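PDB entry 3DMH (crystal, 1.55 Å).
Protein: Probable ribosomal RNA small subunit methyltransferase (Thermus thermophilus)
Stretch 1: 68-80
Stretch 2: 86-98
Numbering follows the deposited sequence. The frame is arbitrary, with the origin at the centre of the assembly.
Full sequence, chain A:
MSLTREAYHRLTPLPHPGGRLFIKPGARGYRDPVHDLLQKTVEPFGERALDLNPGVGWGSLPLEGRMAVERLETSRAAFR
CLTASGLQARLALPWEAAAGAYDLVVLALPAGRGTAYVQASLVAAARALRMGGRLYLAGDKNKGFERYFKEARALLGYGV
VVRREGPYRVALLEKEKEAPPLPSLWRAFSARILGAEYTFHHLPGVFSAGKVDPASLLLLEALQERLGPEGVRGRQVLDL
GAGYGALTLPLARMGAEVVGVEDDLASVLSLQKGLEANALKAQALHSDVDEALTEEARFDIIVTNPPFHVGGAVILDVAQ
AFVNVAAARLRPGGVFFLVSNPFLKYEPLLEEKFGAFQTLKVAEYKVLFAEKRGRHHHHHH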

# COMPACT_ATOMS: atom_id res chain seq x y z
N ALA A 68 -3.38 26.77 -3.14
CA ALA A 68 -4.36 25.68 -3.10
C ALA A 68 -3.58 24.40 -3.31
O ALA A 68 -2.84 24.27 -4.28
CB ALA A 68 -5.40 25.85 -4.19
N VAL A 69 -3.71 23.45 -2.39
CA VAL A 69 -2.97 22.20 -2.51
C VAL A 69 -3.91 21.01 -2.56
O VAL A 69 -4.73 20.80 -1.65
CB VAL A 69 -2.00 22.00 -1.33
CG1 VAL A 69 -1.19 20.71 -1.49
CG2 VAL A 69 -1.07 23.22 -1.18
N GLU A 70 -3.79 20.22 -3.63
CA GLU A 70 -4.53 18.96 -3.74
C GLU A 70 -3.52 17.83 -3.52
O GLU A 70 -2.32 17.99 -3.76
CB GLU A 70 -5.19 18.87 -5.12
CG GLU A 70 -5.95 17.57 -5.41
CD GLU A 70 -7.12 17.33 -4.46
OE1 GLU A 70 -8.27 17.58 -4.91
OE2 GLU A 70 -6.91 16.90 -3.30
N ARG A 71 -4.01 16.70 -3.03
CA ARG A 71 -3.13 15.56 -2.68
C ARG A 71 -3.79 14.31 -3.18
O ARG A 71 -4.97 14.11 -2.89
CB ARG A 71 -2.96 15.47 -1.16
CG ARG A 71 -2.37 16.72 -0.54
CD ARG A 71 -2.49 16.67 1.00
NE ARG A 71 -1.86 17.88 1.55
CZ ARG A 71 -2.44 19.08 1.57
NH1 ARG A 71 -3.70 19.27 1.15
NH2 ARG A 71 -1.75 20.11 2.03
N LEU A 72 -3.06 13.49 -3.92
CA LEU A 72 -3.60 12.19 -4.37
C LEU A 72 -2.87 11.09 -3.62
O LEU A 72 -1.65 10.98 -3.73
CB LEU A 72 -3.41 12.01 -5.89
CG LEU A 72 -3.99 13.16 -6.75
CD1 LEU A 72 -3.91 12.74 -8.21
CD2 LEU A 72 -5.42 13.52 -6.40
N GLU A 73 -3.63 10.24 -2.91
CA GLU A 73 -2.99 9.27 -2.06
C GLU A 73 -3.67 7.90 -2.18
O GLU A 73 -4.91 7.80 -2.23
CB GLU A 73 -3.03 9.78 -0.63
CG GLU A 73 -2.48 8.82 0.44
CD GLU A 73 -1.06 8.39 0.16
OE1 GLU A 73 -0.16 9.25 0.18
OE2 GLU A 73 -0.79 7.19 -0.08
N THR A 74 -2.83 6.87 -2.26
CA THR A 74 -3.31 5.50 -2.42
C THR A 74 -3.53 4.74 -1.11
O THR A 74 -4.28 3.76 -1.09
CB THR A 74 -2.34 4.66 -3.29
OG1 THR A 74 -1.03 4.78 -2.72
CG2 THR A 74 -2.27 5.20 -4.71
N SER A 75 -2.85 5.18 -0.04
CA SER A 75 -2.94 4.48 1.24
C SER A 75 -4.11 4.96 2.05
O SER A 75 -4.23 6.15 2.37
CB SER A 75 -1.64 4.68 2.02
OG SER A 75 -1.81 4.39 3.42
N ARG A 76 -4.96 4.02 2.45
CA ARG A 76 -6.10 4.37 3.29
C ARG A 76 -5.63 4.96 4.62
O ARG A 76 -6.17 5.97 5.06
CB ARG A 76 -7.03 3.16 3.51
CG ARG A 76 -8.42 3.62 3.85
CD ARG A 76 -9.21 3.93 2.55
NE ARG A 76 -10.50 4.53 2.84
CZ ARG A 76 -11.50 4.58 1.97
NH1 ARG A 76 -11.36 4.07 0.73
NH2 ARG A 76 -12.66 5.13 2.35
N ALA A 77 -4.63 4.33 5.25
CA ALA A 77 -4.08 4.82 6.51
C ALA A 77 -3.62 6.27 6.38
O ALA A 77 -3.89 7.10 7.27
CB ALA A 77 -2.92 3.93 6.99
N ALA A 78 -2.92 6.58 5.29
CA ALA A 78 -2.43 7.96 5.11
C ALA A 78 -3.59 8.94 4.90
O ALA A 78 -3.61 10.04 5.48
CB ALA A 78 -1.42 8.02 3.97
N PHE A 79 -4.61 8.55 4.11
CA PHE A 79 -5.80 9.42 3.95
C PHE A 79 -6.55 9.68 5.26
O PHE A 79 -6.98 10.80 5.52
CB PHE A 79 -6.65 8.86 2.84
CG PHE A 79 -6.01 9.03 1.49
CD1 PHE A 79 -5.69 10.31 1.07
N ARG A 80 -6.59 8.69 6.16
CA ARG A 80 -7.21 8.94 7.48
C ARG A 80 -6.46 10.08 8.18
O ARG A 80 -7.09 10.97 8.79
CB ARG A 80 -7.13 7.70 8.37
CG ARG A 80 -7.98 6.54 7.93
CD ARG A 80 -7.57 5.26 8.68
NE ARG A 80 -8.32 5.07 9.91
CZ ARG A 80 -8.21 4.03 10.75
NH1 ARG A 80 -7.36 3.01 10.53
NH2 ARG A 80 -8.99 4.01 11.85
N GLY A 86 -7.11 18.03 8.40
CA GLY A 86 -7.83 19.05 7.62
C GLY A 86 -7.16 19.36 6.29
O GLY A 86 -7.33 20.48 5.77
N LEU A 87 -6.43 18.39 5.74
CA LEU A 87 -5.69 18.61 4.49
C LEU A 87 -6.45 17.94 3.37
O LEU A 87 -6.71 16.75 3.45
CB LEU A 87 -4.27 18.02 4.60
CG LEU A 87 -3.36 18.60 5.69
CD1 LEU A 87 -2.06 17.84 5.78
CD2 LEU A 87 -3.11 20.09 5.45
N GLN A 88 -6.83 18.72 2.34
CA GLN A 88 -7.57 18.18 1.19
C GLN A 88 -6.76 17.03 0.63
O GLN A 88 -5.56 17.16 0.40
CB GLN A 88 -7.75 19.27 0.14
CG GLN A 88 -8.66 18.84 -1.01
CD GLN A 88 -8.83 19.91 -2.03
OE1 GLN A 88 -8.26 19.83 -3.12
NE2 GLN A 88 -9.61 20.94 -1.71
N ALA A 89 -7.44 15.91 0.39
CA ALA A 89 -6.77 14.74 -0.14
C ALA A 89 -7.81 13.86 -0.76
O ALA A 89 -8.94 13.77 -0.27
CB ALA A 89 -6.03 14.00 0.95
N ARG A 90 -7.43 13.22 -1.86
CA ARG A 90 -8.34 12.28 -2.51
C ARG A 90 -7.74 10.90 -2.54
O ARG A 90 -6.54 10.75 -2.71
CB ARG A 90 -8.57 12.69 -3.97
CG ARG A 90 -8.97 14.13 -4.19
CD ARG A 90 -10.19 14.51 -3.43
NE ARG A 90 -10.55 15.90 -3.72
CZ ARG A 90 -11.61 16.53 -3.22
NH1 ARG A 90 -12.42 15.93 -2.36
NH2 ARG A 90 -11.84 17.79 -3.56
N LEU A 91 -8.62 9.91 -2.47
CA LEU A 91 -8.26 8.52 -2.67
C LEU A 91 -8.05 8.36 -4.18
O LEU A 91 -9.01 8.27 -4.95
CB LEU A 91 -9.42 7.66 -2.18
CG LEU A 91 -9.70 7.76 -0.68
CD1 LEU A 91 -11.17 7.39 -0.46
CD2 LEU A 91 -8.74 6.87 0.13
N ALA A 92 -6.79 8.33 -4.59
CA ALA A 92 -6.50 8.44 -6.02
C ALA A 92 -5.12 7.94 -6.37
O ALA A 92 -4.20 8.07 -5.59
CB ALA A 92 -6.67 9.87 -6.47
N LEU A 93 -5.02 7.35 -7.56
CA LEU A 93 -3.74 7.00 -8.11
C LEU A 93 -3.06 8.25 -8.66
O LEU A 93 -3.74 9.20 -9.09
CB LEU A 93 -3.94 6.02 -9.26
CG LEU A 93 -4.74 4.76 -8.90
CD1 LEU A 93 -5.19 4.07 -10.17
CD2 LEU A 93 -3.90 3.83 -8.04
N PRO A 94 -1.71 8.26 -8.69
CA PRO A 94 -1.02 9.46 -9.16
C PRO A 94 -1.43 9.84 -10.57
O PRO A 94 -1.61 11.03 -10.87
CB PRO A 94 0.47 9.05 -9.12
CG PRO A 94 0.54 7.93 -8.13
CD PRO A 94 -0.79 7.22 -8.18
N TRP A 95 -1.62 8.82 -11.42
CA TRP A 95 -2.00 9.06 -12.81
C TRP A 95 -3.47 9.39 -13.04
O TRP A 95 -3.93 9.52 -14.20
CB TRP A 95 -1.55 7.90 -13.70
CG TRP A 95 -2.02 6.57 -13.21
CD1 TRP A 95 -3.20 5.97 -13.50
CD2 TRP A 95 -1.31 5.67 -12.34
NE1 TRP A 95 -3.28 4.74 -12.89
CE2 TRP A 95 -2.13 4.53 -12.16
CE3 TRP A 95 -0.06 5.72 -11.70
CZ2 TRP A 95 -1.74 3.44 -11.37
CZ3 TRP A 95 0.34 4.62 -10.91
CH2 TRP A 95 -0.51 3.50 -10.75
N GLU A 96 -4.22 9.55 -11.96
CA GLU A 96 -5.58 10.06 -12.05
C GLU A 96 -5.59 11.59 -11.97
O GLU A 96 -6.66 12.19 -12.04
CB GLU A 96 -6.50 9.42 -11.00
CG GLU A 96 -6.81 7.95 -11.33
CD GLU A 96 -7.65 7.26 -10.27
OE1 GLU A 96 -7.50 7.60 -9.07
OE2 GLU A 96 -8.46 6.38 -10.66
N ALA A 97 -4.40 12.20 -11.87
CA ALA A 97 -4.29 13.66 -11.80
C ALA A 97 -4.87 14.33 -13.03
O ALA A 97 -4.70 13.85 -14.14
CB ALA A 97 -2.84 14.08 -11.60
N ALA A 98 -5.57 15.44 -12.80
CA ALA A 98 -6.10 16.29 -13.87
C ALA A 98 -4.97 16.86 -14.73
O ALA A 98 -3.99 17.41 -14.21
CB ALA A 98 -6.94 17.41 -13.27
O HOH W 1 -1.32 8.72 -5.42

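The two stretches meet as neighbouring strands of a parallel sheet, and three backbone hydrogen bonds set the register. Arg-90 N donates to Arg-71 O (2.8 Å), Arg-90 O accepts from Glu-73 N (3.0 Å), and Ala-92 N donates to Glu-73 O (3.1 Å). Arg-90 and Glu-73 thus each use both their NH and their carbonyl across the seam, the alternation expected of parallel strands. Arg-71 O also receives a CA-H...O contact from Ala-89 CA (3.3 Å), and Glu-73 O one from Leu-91 CA (3.5 Å). A water also bridges the stretches near this end of the ladder, within donating distance of Ala-92 O (3.0 Å) and, in a weak bond, of Leu-72 O (2.8 Å); it has more acceptors in reach than protons, so these bonds cannot all be made in full at once.

Side chains extend the polar network at the start of the ladder. Arg-71 sends NH1 to Gln-88 O (2.9 Å), so a carbonyl in the loop ahead of the strand is satisfied by a side chain; the acceptor lies at the edge of the guanidinium, near its plane, where the N-H bonds point. Leu-87 CD2 covers one face of the same group, 3.7 Å from Arg-71 NH2, which finds its own partner elsewhere in the structure. A long arginine suits this place because its CA-to-CB bond points sideways while its end still reaches the other stretch. Glu-70 divides its carboxylate: OE1 forms a salt bridge with Arg-90 NE (3.1 Å), and OE2 accepts from the backbone Arg-71 N (2.9 Å).

Leu-72 and Arg-90 point to one face of the sheet. There Leu-72, buried, packs its CD2 against Ala-92 CB (3.9 Å) and its CD1 against Ala-97 CB (3.8 Å); the small alanine side chains leave room for its branched end. On the other face, with Glu-73 and Leu-91, the helix that follows the first strand closes over the second: Phe-79 CD1 lies 3.7 Å from Ala-89 CB, and Phe-79 CG 3.7 Å from Leu-91 CD2. Leu-91 also offers CD1 to one face of the Arg-76 guanidinium, 3.5 Å from NH1.

Glu-73 is buried, yet its carboxylate is satisfied: OE2 accepts from Ser-75 N (2.9 Å), and OE1 is bonded elsewhere in the structure. Ser-75 then caps the helix, its OG accepting from Ala-78 N (3.1 Å), a backbone NH in the first turn. In the second stretch, Glu-96 OE1 similarly accepts from Leu-93 N (2.9 Å), tying the short 3-10 segment to the residue before it.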